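Local atomic coordinates of prepilin (Salmonella typhi, PDB entry 3FHV), a protein that is the structural pilin of type IVb pili and probably takes part in adhesion to host cells through the chloride channel CFTR. Residues K95-C101 with G146-L150. Numbering follows the deposited sequence.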
ATOM      1  N   LYS A  95       2.959  18.684  13.522  1.00  6.93           N
ATOM      2  CA  LYS A  95       1.793  19.548  13.621  1.00  9.23           C
ATOM      3  C   LYS A  95       0.473  18.796  13.573  1.00  8.22           C
ATOM      4  O   LYS A  95      -0.495  19.242  12.953  1.00  9.31           O
ATOM      5  CB  LYS A  95       1.845  20.606  12.508  1.00 11.29           C
ATOM      6  CG  LYS A  95       3.124  21.451  12.538  1.00 14.33           C
ATOM      7  CD  LYS A  95       3.040  22.619  11.577  1.00 19.50           C
ATOM      8  CE  LYS A  95       4.090  23.674  11.885  1.00 22.34           C
ATOM      9  NZ  LYS A  95       3.914  24.879  11.016  1.00 25.44           N
ATOM     10  N   VAL A  96       0.432  17.652  14.239  1.00  6.94           N
ATOM     11  CA  VAL A  96      -0.778  16.847  14.282  1.00  7.21           C
ATOM     12  C   VAL A  96      -1.742  17.457  15.291  1.00  7.14           C
ATOM     13  O   VAL A  96      -1.353  17.746  16.423  1.00  7.42           O
ATOM     14  CB  VAL A  96      -0.463  15.408  14.713  1.00  6.17           C
ATOM     15  CG1 VAL A  96      -1.738  14.572  14.714  1.00  7.98           C
ATOM     16  CG2 VAL A  96       0.601  14.819  13.802  1.00  5.68           C
ATOM     17  N   PRO A  97      -3.011  17.671  14.887  1.00  7.07           N
ATOM     18  CA  PRO A  97      -4.047  18.254  15.756  1.00  8.81           C
ATOM     19  C   PRO A  97      -4.311  17.336  16.940  1.00 10.61           C
ATOM     20  O   PRO A  97      -4.042  16.142  16.863  1.00 10.46           O
ATOM     21  CB  PRO A  97      -5.254  18.371  14.827  1.00  7.86           C
ATOM     22  CG  PRO A  97      -4.623  18.582  13.494  1.00 11.25           C
ATOM     23  CD  PRO A  97      -3.485  17.590  13.494  1.00  5.02           C
ATOM     24  N   GLN A  98      -4.864  17.888  18.016  1.00 10.14           N
ATOM     25  CA  GLN A  98      -5.104  17.128  19.243  1.00 13.15           C
ATOM     26  C   GLN A  98      -5.912  15.846  19.083  1.00 13.76           C
ATOM     27  O   GLN A  98      -5.484  14.779  19.530  1.00 12.00           O
ATOM     28  CB  GLN A  98      -5.763  18.032  20.293  1.00 13.54           C
ATOM     29  CG  GLN A  98      -5.477  17.626  21.742  1.00 16.30           C
ATOM     30  CD  GLN A  98      -6.359  16.499  22.248  1.00 18.68           C
ATOM     31  OE1 GLN A  98      -6.081  15.902  23.291  1.00 21.24           O
ATOM     32  NE2 GLN A  98      -7.435  16.215  21.528  1.00 19.37           N
ATOM     33  N   SER A  99      -7.080  15.949  18.455  1.00 13.85           N
ATOM     34  CA  SER A  99      -7.936  14.790  18.258  1.00 14.95           C
ATOM     35  C   SER A  99      -7.239  13.687  17.467  1.00 13.39           C
ATOM     36  O   SER A  99      -7.288  12.516  17.847  1.00 12.38           O
ATOM     37  CB  SER A  99      -9.221  15.203  17.539  1.00 16.32           C
ATOM     38  OG  SER A  99     -10.028  14.071  17.296  1.00 21.77           O
ATOM     39  N   ALA A 100      -6.594  14.069  16.369  1.00 12.92           N
ATOM     40  CA  ALA A 100      -5.891  13.117  15.519  1.00 14.00           C
ATOM     41  C   ALA A 100      -4.731  12.475  16.270  1.00 12.27           C
ATOM     42  O   ALA A 100      -4.479  11.286  16.130  1.00 11.37           O
ATOM     43  CB  ALA A 100      -5.381  13.811  14.264  1.00 14.43           C
ATOM     44  N   CYS A 101      -4.017  13.273  17.057  1.00 11.25           N
ATOM     45  CA  CYS A 101      -2.892  12.768  17.832  1.00 11.73           C
ATOM     46  C   CYS A 101      -3.342  11.628  18.747  1.00 11.14           C
ATOM     47  O   CYS A 101      -2.650  10.623  18.889  1.00 10.01           O
ATOM     48  CB  CYS A 101      -2.294  13.905  18.658  1.00 12.49           C
ATOM     49  SG  CYS A 101      -0.998  13.491  19.875  1.00 11.55           S
ATOM     50  N   GLY A 146      -2.226  22.227  14.483  1.00 11.74           N
ATOM     51  CA  GLY A 146      -1.860  21.176  15.418  1.00 10.07           C
ATOM     52  C   GLY A 146      -0.504  21.451  16.037  1.00  8.24           C
ATOM     53  O   GLY A 146       0.355  22.048  15.392  1.00  7.26           O
ATOM     54  N   THR A 147      -0.307  21.017  17.280  1.00  8.34           N
ATOM     55  CA  THR A 147       0.950  21.247  17.971  1.00 10.09           C
ATOM     56  C   THR A 147       1.674  19.965  18.375  1.00 10.45           C
ATOM     57  O   THR A 147       2.641  20.019  19.119  1.00  9.41           O
ATOM     58  CB  THR A 147       0.734  22.095  19.252  1.00 10.94           C
ATOM     59  OG1 THR A 147      -0.184  21.428  20.133  1.00 11.50           O
ATOM     60  CG2 THR A 147       0.178  23.472  18.891  1.00 11.75           C
ATOM     61  N   ASN A 148       1.229  18.819  17.867  1.00  9.05           N
ATOM     62  CA  ASN A 148       1.846  17.551  18.239  1.00  8.16           C
ATOM     63  C   ASN A 148       2.791  16.934  17.223  1.00  8.63           C
ATOM     64  O   ASN A 148       2.550  16.989  16.013  1.00 10.13           O
ATOM     65  CB  ASN A 148       0.754  16.532  18.581  1.00  8.78           C
ATOM     66  CG  ASN A 148      -0.077  16.951  19.774  1.00 11.64           C
ATOM     67  OD1 ASN A 148       0.413  16.978  20.899  1.00 12.41           O
ATOM     68  ND2 ASN A 148      -1.346  17.286  19.533  1.00 10.53           N
ATOM     69  N   THR A 149       3.879  16.359  17.735  1.00  6.71           N
ATOM     70  CA  THR A 149       4.859  15.657  16.917  1.00  7.87           C
ATOM     71  C   THR A 149       4.784  14.193  17.358  1.00  6.98           C
ATOM     72  O   THR A 149       4.975  13.890  18.531  1.00  6.41           O
ATOM     73  CB  THR A 149       6.301  16.156  17.172  1.00  8.57           C
ATOM     74  OG1 THR A 149       6.390  17.545  16.853  1.00 10.75           O
ATOM     75  CG2 THR A 149       7.302  15.382  16.307  1.00 10.00           C
ATOM     76  N   LEU A 150       4.497  13.296  16.422  1.00  6.75           N
ATOM     77  CA  LEU A 150       4.415  11.875  16.729  1.00  7.53           C
ATOM     78  C   LEU A 150       5.580  11.182  16.045  1.00  8.83           C
ATOM     79  O   LEU A 150       5.946  11.531  14.919  1.00  9.03           O
ATOM     80  CB  LEU A 150       3.090  11.280  16.219  1.00  8.29           C
ATOM     81  CG  LEU A 150       1.773  11.741  16.872  1.00  9.90           C
ATOM     82  CD1 LEU A 150       0.576  11.066  16.184  1.00  9.16           C
ATOM     83  CD2 LEU A 150       1.793  11.381  18.344  1.00 11.80           C
TER
HETATM   84  O   HOH W   1      -1.776  21.316  11.901  1.00 12.78           O
HETATM   85  O   HOH W   2       4.762  19.661  15.679  1.00 16.01           O
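Val96 O accepts two bonds from the same residue: Asn148 N and the side-chain Asn148 ND2 each lie 3.1 Å from it. The donors reach it from opposite faces of the carbonyl plane, tilted only 22° (backbone) and 27° (amide) out of it. With Asn148 CG anti to its own carbonyl carbon (chi1 -63°), the amide swings back beside the main-chain N, which explains the double grip. Its other end is fixed too, since OD1 accepts from Thr139 N, leaving the amide little freedom to rotate. In return, Val96 N donates to Asn148 O at 2.8 Å, in the carbonyl plane and on a lone pair, completing an antiparallel hydrogen-bonded pair. Cys101, bound to Cys138 in a disulfide, lays SG against Asn148 CG (3.6 Å) and Leu150 CD2 (3.8 Å), packing the first helical turn onto the strand. Gly146 CA comes within 3.7 Å of Pro97 CA, backbone against backbone. One water bridges Lys95 O and Gly146 N. Lys95, in a left-handed (positive-phi) backbone conformation, and Val96 together face Asn148, a G1 beta bulge where strand 88-96 of the pilin antiparallel sheet ends and passes into helix 98-111.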